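Local coordinates for protein bacterioferritin (Mycobacterium tuberculosis, PDB 3UOI) that probably oxidises iron(II) with dioxygen at a diiron ferroxidase centre and stores the iron(III) mineral inside a haem-containing shell of 24 subunits, at residues D6-Q16 with R102-K113. Sequence-based numbering, arbitrary orientation.
Sequences DPDVLRLLNEQ and RLKPGIVMCREK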
ATOM      1  N   ASP A   6      36.496 -46.484  -5.577  1.00 27.37           N
ATOM      2  CA  ASP A   6      37.615 -47.277  -5.088  1.00 28.77           C
ATOM      3  C   ASP A   6      37.218 -47.858  -3.765  1.00 30.83           C
ATOM      4  O   ASP A   6      36.725 -47.179  -2.924  1.00 32.56           O
ATOM      5  CB  ASP A   6      38.864 -46.427  -4.951  1.00 28.53           C
ATOM      6  CG  ASP A   6      39.993 -47.079  -4.114  1.00 28.34           C
ATOM      7  OD1 ASP A   6      41.059 -47.426  -4.640  1.00 27.27           O
ATOM      8  OD2 ASP A   6      39.862 -47.134  -2.899  1.00 33.33           O
ATOM      9  N   PRO A   7      37.458 -49.134  -3.588  1.00 30.92           N
ATOM     10  CA  PRO A   7      37.014 -49.872  -2.420  1.00 29.80           C
ATOM     11  C   PRO A   7      37.561 -49.411  -1.092  1.00 28.20           C
ATOM     12  O   PRO A   7      36.831 -49.545  -0.179  1.00 27.69           O
ATOM     13  CB  PRO A   7      37.448 -51.288  -2.739  1.00 31.23           C
ATOM     14  CG  PRO A   7      37.451 -51.346  -4.134  1.00 32.35           C
ATOM     15  CD  PRO A   7      37.992 -50.038  -4.592  1.00 30.47           C
ATOM     16  N   ASP A   8      38.800 -48.952  -0.987  1.00 26.88           N
ATOM     17  CA  ASP A   8      39.338 -48.381   0.241  1.00 25.38           C
ATOM     18  C   ASP A   8      38.575 -47.088   0.577  1.00 24.74           C
ATOM     19  O   ASP A   8      38.346 -46.811   1.701  1.00 22.86           O
ATOM     20  CB  ASP A   8      40.833 -48.047   0.172  1.00 26.11           C
ATOM     21  CG  ASP A   8      41.696 -49.187  -0.260  1.00 26.52           C
ATOM     22  OD1 ASP A   8      41.270 -50.302  -0.238  1.00 30.59           O
ATOM     23  OD2 ASP A   8      42.838 -48.940  -0.607  1.00 31.26           O
ATOM     24  N   VAL A   9      38.230 -46.313  -0.451  1.00 22.97           N
ATOM     25  CA  VAL A   9      37.484 -45.109  -0.236  1.00 22.44           C
ATOM     26  C   VAL A   9      36.112 -45.402   0.323  1.00 21.66           C
ATOM     27  O   VAL A   9      35.662 -44.726   1.178  1.00 18.72           O
ATOM     28  CB  VAL A   9      37.335 -44.205  -1.459  1.00 21.45           C
ATOM     29  CG1 VAL A   9      36.517 -42.994  -1.098  1.00 23.75           C
ATOM     30  CG2 VAL A   9      38.642 -43.778  -1.986  1.00 22.28           C
ATOM     31  N   LEU A  10      35.453 -46.403  -0.222  1.00 22.19           N
ATOM     32  CA  LEU A  10      34.145 -46.779   0.231  1.00 22.60           C
ATOM     33  C   LEU A  10      34.145 -47.266   1.672  1.00 23.98           C
ATOM     34  O   LEU A  10      33.337 -46.874   2.431  1.00 25.44           O
ATOM     35  CB  LEU A  10      33.519 -47.777  -0.716  1.00 23.12           C
ATOM     36  CG  LEU A  10      32.929 -47.222  -2.014  1.00 23.36           C
ATOM     37  CD1 LEU A  10      32.453 -48.316  -2.908  1.00 20.83           C
ATOM     38  CD2 LEU A  10      31.809 -46.205  -1.767  1.00 24.43           C
ATOM     39  N   ARG A  11      35.101 -48.053   2.065  1.00 23.17           N
ATOM     40  CA  ARG A  11      35.165 -48.438   3.449  1.00 24.58           C
ATOM     41  C   ARG A  11      35.307 -47.191   4.305  1.00 23.01           C
ATOM     42  O   ARG A  11      34.778 -47.110   5.365  1.00 22.60           O
ATOM     43  CB  ARG A  11      36.376 -49.329   3.707  1.00 25.49           C
ATOM     44  CG  ARG A  11      36.242 -50.235   4.877  1.00 32.44           C
ATOM     45  CD  ARG A  11      37.074 -51.477   4.745  1.00 38.37           C
ATOM     46  NE  ARG A  11      38.432 -51.101   4.490  1.00 44.46           N
ATOM     47  CZ  ARG A  11      39.039 -51.169   3.322  1.00 48.16           C
ATOM     48  NH1 ARG A  11      38.433 -51.655   2.249  1.00 46.60           N
ATOM     49  NH2 ARG A  11      40.276 -50.739   3.238  1.00 48.26           N
ATOM     50  N   LEU A  12      36.089 -46.258   3.828  1.00 22.29           N
ATOM     51  CA  LEU A  12      36.390 -45.068   4.584  1.00 20.91           C
ATOM     52  C   LEU A  12      35.118 -44.261   4.802  1.00 18.24           C
ATOM     53  O   LEU A  12      34.868 -43.772   5.859  1.00 14.34           O
ATOM     54  CB  LEU A  12      37.458 -44.268   3.870  1.00 19.26           C
ATOM     55  CG  LEU A  12      37.620 -42.830   4.278  1.00 20.24           C
ATOM     56  CD1 LEU A  12      38.248 -42.771   5.562  1.00 24.09           C
ATOM     57  CD2 LEU A  12      38.412 -42.166   3.302  1.00 17.60           C
ATOM     58  N   LEU A  13      34.353 -44.163   3.739  1.00 18.47           N
ATOM     59  CA  LEU A  13      33.124 -43.458   3.709  1.00 19.55           C
ATOM     60  C   LEU A  13      32.138 -44.095   4.635  1.00 19.71           C
ATOM     61  O   LEU A  13      31.551 -43.429   5.418  1.00 22.05           O
ATOM     62  CB  LEU A  13      32.597 -43.373   2.268  1.00 18.99           C
ATOM     63  CG  LEU A  13      33.266 -42.347   1.334  1.00 15.80           C
ATOM     64  CD1 LEU A  13      32.788 -42.335  -0.094  1.00 11.03           C
ATOM     65  CD2 LEU A  13      33.197 -40.988   1.907  1.00 14.96           C
ATOM     66  N   ASN A  14      32.012 -45.400   4.568  1.00 18.64           N
ATOM     67  CA  ASN A  14      31.098 -46.131   5.425  1.00 19.74           C
ATOM     68  C   ASN A  14      31.478 -46.049   6.891  1.00 20.87           C
ATOM     69  O   ASN A  14      30.662 -46.064   7.729  1.00 17.71           O
ATOM     70  CB  ASN A  14      30.860 -47.554   4.982  1.00 18.99           C
ATOM     71  CG  ASN A  14      29.696 -47.679   4.104  1.00 25.08           C
ATOM     72  OD1 ASN A  14      28.607 -47.359   4.483  1.00 28.71           O
ATOM     73  ND2 ASN A  14      29.907 -48.169   2.929  1.00 23.92           N
ATOM     74  N   GLU A  15      32.766 -45.985   7.120  1.00 18.88           N
ATOM     75  CA  GLU A  15      33.281 -45.840   8.438  1.00 22.74           C
ATOM     76  C   GLU A  15      32.842 -44.511   9.015  1.00 19.88           C
ATOM     77  O   GLU A  15      32.475 -44.428  10.123  1.00 20.18           O
ATOM     78  CB  GLU A  15      34.797 -45.868   8.404  1.00 22.99           C
ATOM     79  CG  GLU A  15      35.404 -47.167   8.713  1.00 32.81           C
ATOM     80  CD  GLU A  15      36.887 -47.071   8.793  1.00 41.88           C
ATOM     81  OE1 GLU A  15      37.538 -47.635   7.931  1.00 47.62           O
ATOM     82  OE2 GLU A  15      37.383 -46.422   9.718  1.00 47.01           O
ATOM     83  N   GLN A  16      32.963 -43.471   8.206  1.00 23.10           N
ATOM     84  CA  GLN A  16      32.618 -42.120   8.590  1.00 22.14           C
ATOM     85  C   GLN A  16      31.137 -42.002   8.761  1.00 22.51           C
ATOM     86  O   GLN A  16      30.680 -41.332   9.635  1.00 23.65           O
ATOM     87  CB  GLN A  16      33.233 -41.079   7.688  1.00 19.76           C
ATOM     88  CG  GLN A  16      32.994 -39.665   8.083  1.00 17.49           C
ATOM     89  CD  GLN A  16      33.562 -39.273   9.429  1.00 19.61           C
ATOM     90  OE1 GLN A  16      34.507 -39.837   9.919  1.00 19.15           O
ATOM     91  NE2 GLN A  16      32.937 -38.317  10.030  1.00 22.94           N
ATOM     92  N   ARG A 102      40.528 -40.487  12.110  1.00 22.87           N
ATOM     93  CA  ARG A 102      40.204 -41.184  10.888  1.00 25.52           C
ATOM     94  C   ARG A 102      40.299 -40.394   9.567  1.00 22.68           C
ATOM     95  O   ARG A 102      40.758 -40.888   8.620  1.00 24.36           O
ATOM     96  CB  ARG A 102      38.846 -41.926  11.010  1.00 24.68           C
ATOM     97  CG  ARG A 102      38.267 -42.353   9.697  1.00 30.08           C
ATOM     98  CD  ARG A 102      36.908 -43.003   9.809  1.00 31.06           C
ATOM     99  NE  ARG A 102      35.945 -42.143  10.435  1.00 31.65           N
ATOM    100  CZ  ARG A 102      35.686 -42.126  11.725  1.00 33.03           C
ATOM    101  NH1 ARG A 102      36.292 -42.945  12.544  1.00 34.54           N
ATOM    102  NH2 ARG A 102      34.831 -41.300  12.194  1.00 24.47           N
ATOM    103  N   LEU A 103      39.788 -39.191   9.539  1.00 21.01           N
ATOM    104  CA  LEU A 103      39.815 -38.297   8.397  1.00 20.60           C
ATOM    105  C   LEU A 103      41.169 -37.705   7.934  1.00 20.13           C
ATOM    106  O   LEU A 103      41.336 -37.434   6.781  1.00 16.47           O
ATOM    107  CB  LEU A 103      38.754 -37.225   8.510  1.00 18.57           C
ATOM    108  CG  LEU A 103      37.369 -37.825   8.628  1.00 20.92           C
ATOM    109  CD1 LEU A 103      36.363 -36.836   8.368  1.00 18.37           C
ATOM    110  CD2 LEU A 103      37.217 -38.981   7.738  1.00 17.50           C
ATOM    111  N   LYS A 104      42.079 -37.450   8.870  1.00 20.81           N
ATOM    112  CA  LYS A 104      43.298 -36.806   8.457  1.00 21.50           C
ATOM    113  C   LYS A 104      44.055 -37.705   7.488  1.00 21.44           C
ATOM    114  O   LYS A 104      44.330 -37.331   6.415  1.00 21.01           O
ATOM    115  CB  LYS A 104      44.161 -36.477   9.622  1.00 20.17           C
ATOM    116  CG  LYS A 104      43.797 -35.284  10.453  1.00 22.29           C
ATOM    117  CD  LYS A 104      44.443 -35.497  11.765  1.00 23.35           C
ATOM    118  CE  LYS A 104      44.668 -34.262  12.534  1.00 33.75           C
ATOM    119  NZ  LYS A 104      45.933 -34.379  13.279  1.00 39.33           N
ATOM    120  N   PRO A 105      44.303 -38.937   7.865  1.00 22.94           N
ATOM    121  CA  PRO A 105      44.898 -39.920   6.961  1.00 23.36           C
ATOM    122  C   PRO A 105      44.005 -40.256   5.762  1.00 21.70           C
ATOM    123  O   PRO A 105      44.446 -40.344   4.677  1.00 21.67           O
ATOM    124  CB  PRO A 105      45.109 -41.109   7.870  1.00 24.77           C
ATOM    125  CG  PRO A 105      44.447 -40.766   9.105  1.00 27.57           C
ATOM    126  CD  PRO A 105      44.382 -39.389   9.244  1.00 22.26           C
ATOM    127  N   GLY A 106      42.723 -40.363   5.996  1.00 22.02           N
ATOM    128  CA  GLY A 106      41.757 -40.713   4.965  1.00 21.02           C
ATOM    129  C   GLY A 106      41.639 -39.818   3.745  1.00 20.95           C
ATOM    130  O   GLY A 106      41.481 -40.294   2.653  1.00 20.98           O
ATOM    131  N   ILE A 107      41.707 -38.524   3.953  1.00 19.11           N
ATOM    132  CA  ILE A 107      41.713 -37.570   2.866  1.00 17.84           C
ATOM    133  C   ILE A 107      42.978 -37.767   1.975  1.00 19.58           C
ATOM    134  O   ILE A 107      42.924 -37.775   0.779  1.00 19.43           O
ATOM    135  CB  ILE A 107      41.654 -36.121   3.419  1.00 12.66           C
ATOM    136  CG1 ILE A 107      40.330 -35.849   4.162  1.00 17.38           C
ATOM    137  CG2 ILE A 107      41.899 -35.168   2.379  1.00 16.35           C
ATOM    138  CD1 ILE A 107      40.370 -34.791   5.202  1.00 14.87           C
ATOM    139  N   VAL A 108      44.107 -37.951   2.607  1.00 20.31           N
ATOM    140  CA  VAL A 108      45.284 -38.174   1.828  1.00 20.77           C
ATOM    141  C   VAL A 108      45.093 -39.431   1.018  1.00 20.80           C
ATOM    142  O   VAL A 108      45.384 -39.451  -0.134  1.00 21.27           O
ATOM    143  CB  VAL A 108      46.519 -38.271   2.657  1.00 21.12           C
ATOM    144  CG1 VAL A 108      47.645 -38.765   1.815  1.00 23.45           C
ATOM    145  CG2 VAL A 108      46.837 -36.961   3.189  1.00 20.67           C
ATOM    146  N   MET A 109      44.542 -40.461   1.629  1.00 21.81           N
ATOM    147  CA  MET A 109      44.341 -41.670   0.860  1.00 20.29           C
ATOM    148  C   MET A 109      43.406 -41.437  -0.323  1.00 20.51           C
ATOM    149  O   MET A 109      43.703 -41.820  -1.403  1.00 17.81           O
ATOM    150  CB  MET A 109      43.840 -42.796   1.703  1.00 18.87           C
ATOM    151  CG  MET A 109      43.573 -44.022   0.918  1.00 28.30           C
ATOM    152  SD  MET A 109      41.954 -44.172   0.226  1.00 33.90           S
ATOM    153  CE  MET A 109      41.033 -44.354   1.679  1.00 31.89           C
ATOM    154  N   CYS A 110      42.313 -40.726  -0.101  1.00 20.94           N
ATOM    155  CA  CYS A 110      41.377 -40.440  -1.149  1.00 22.07           C
ATOM    156  C   CYS A 110      42.028 -39.732  -2.299  1.00 20.87           C
ATOM    157  O   CYS A 110      41.755 -40.068  -3.394  1.00 21.23           O
ATOM    158  CB  CYS A 110      40.239 -39.580  -0.647  1.00 21.24           C
ATOM    159  SG  CYS A 110      39.117 -40.424   0.315  1.00 25.65           S
ATOM    160  N   ARG A 111      42.880 -38.759  -2.020  1.00 19.70           N
ATOM    161  CA  ARG A 111      43.593 -38.035  -3.066  1.00 19.57           C
ATOM    162  C   ARG A 111      44.627 -38.909  -3.819  1.00 20.87           C
ATOM    163  O   ARG A 111      44.803 -38.820  -4.983  1.00 20.54           O
ATOM    164  CB  ARG A 111      44.127 -36.710  -2.580  1.00 17.90           C
ATOM    165  CG  ARG A 111      43.055 -35.753  -2.234  1.00 14.75           C
ATOM    166  CD  ARG A 111      43.568 -34.436  -1.745  1.00 12.11           C
ATOM    167  NE  ARG A 111      42.510 -33.459  -1.669  1.00 18.85           N
ATOM    168  CZ  ARG A 111      42.128 -32.696  -2.672  1.00 23.82           C
ATOM    169  NH1 ARG A 111      42.738 -32.752  -3.817  1.00 23.93           N
ATOM    170  NH2 ARG A 111      41.147 -31.868  -2.520  1.00 20.71           N
ATOM    171  N   GLU A 112      45.284 -39.777  -3.092  1.00 23.76           N
ATOM    172  CA  GLU A 112      46.185 -40.748  -3.715  1.00 25.23           C
ATOM    173  C   GLU A 112      45.391 -41.676  -4.667  1.00 25.87           C
ATOM    174  O   GLU A 112      45.918 -42.177  -5.614  1.00 25.03           O
ATOM    175  CB  GLU A 112      46.985 -41.519  -2.669  1.00 27.52           C
ATOM    176  CG  GLU A 112      47.868 -40.604  -1.819  1.00 30.18           C
ATOM    177  CD  GLU A 112      48.622 -41.281  -0.668  1.00 34.26           C
ATOM    178  OE1 GLU A 112      48.192 -42.312  -0.114  1.00 37.72           O
ATOM    179  OE2 GLU A 112      49.635 -40.717  -0.282  1.00 34.05           O
ATOM    180  N   LYS A 113      44.127 -41.899  -4.363  1.00 24.15           N
ATOM    181  CA  LYS A 113      43.274 -42.741  -5.197  1.00 24.07           C
ATOM    182  C   LYS A 113      42.599 -42.021  -6.318  1.00 21.95           C
ATOM    183  O   LYS A 113      41.764 -42.577  -6.916  1.00 22.48           O
ATOM    184  CB  LYS A 113      42.190 -43.395  -4.395  1.00 24.26           C
ATOM    185  CG  LYS A 113      42.631 -43.911  -3.135  1.00 24.04           C
ATOM    186  CD  LYS A 113      43.743 -44.818  -3.330  1.00 23.77           C
ATOM    187  CE  LYS A 113      43.963 -45.658  -2.122  1.00 27.02           C
ATOM    188  NZ  LYS A 113      44.384 -46.963  -2.476  1.00 30.04           N
TER
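In the four-helix bundle of the ferritin fold, the start of helix 7-36 packs nearly antiparallel against the end of helix 85-112, and Leu12 is the knob that fits between Arg102, Gly106, Met109 and Cys110. The axes of the two short segments come within 9.9 Å, with 151° between their N-to-C directions. Gly106, with no side chain, lets CD1 of Leu12 lie over its CA at 4.1 Å, while Leu12 CD2 presses on Cys110 SG at 3.5 Å. Met109, folded back by its bent chi2 and chi3, brings its flexible thioether across Val9, with SD 4.0 Å from Val9 CG2 and the methyl CE against Leu12 CD2. Leu122 of helix 116-146 also touches Leu12, joining a third helix of the bundle to this apolar layer.

Toward the predicted ferroxidase centre the contact becomes polar. Gln16 turns at chi2 (62°) to bring its amide oxygen to the side of the Arg102 guanidinium, where OE1 accepts from NE at 2.8 Å and NH2 at 2.7 Å. OE1 lies close to the guanidinium plane, yet NH2 stands 40° out of the carbonyl plane. The other end of the amide, NE2, donates to Glu20, a predicted iron ligand, which would make Gln16 a second-shell residue of the iron site. Glu15 brings OE2 up to the aliphatic CD of Arg102, its carboxylate steeply turned from the guanidinium plane.

At the other end, Asp6 N-caps helix 7-36, its OD2 accepting from Val9 N at 3.1 Å. Lys113, just beyond the opposing helix, reaches back with its long chain to form a salt bridge from NZ to Asp8 OD2 (3.1 Å), and a longer one to Asp6 OD1.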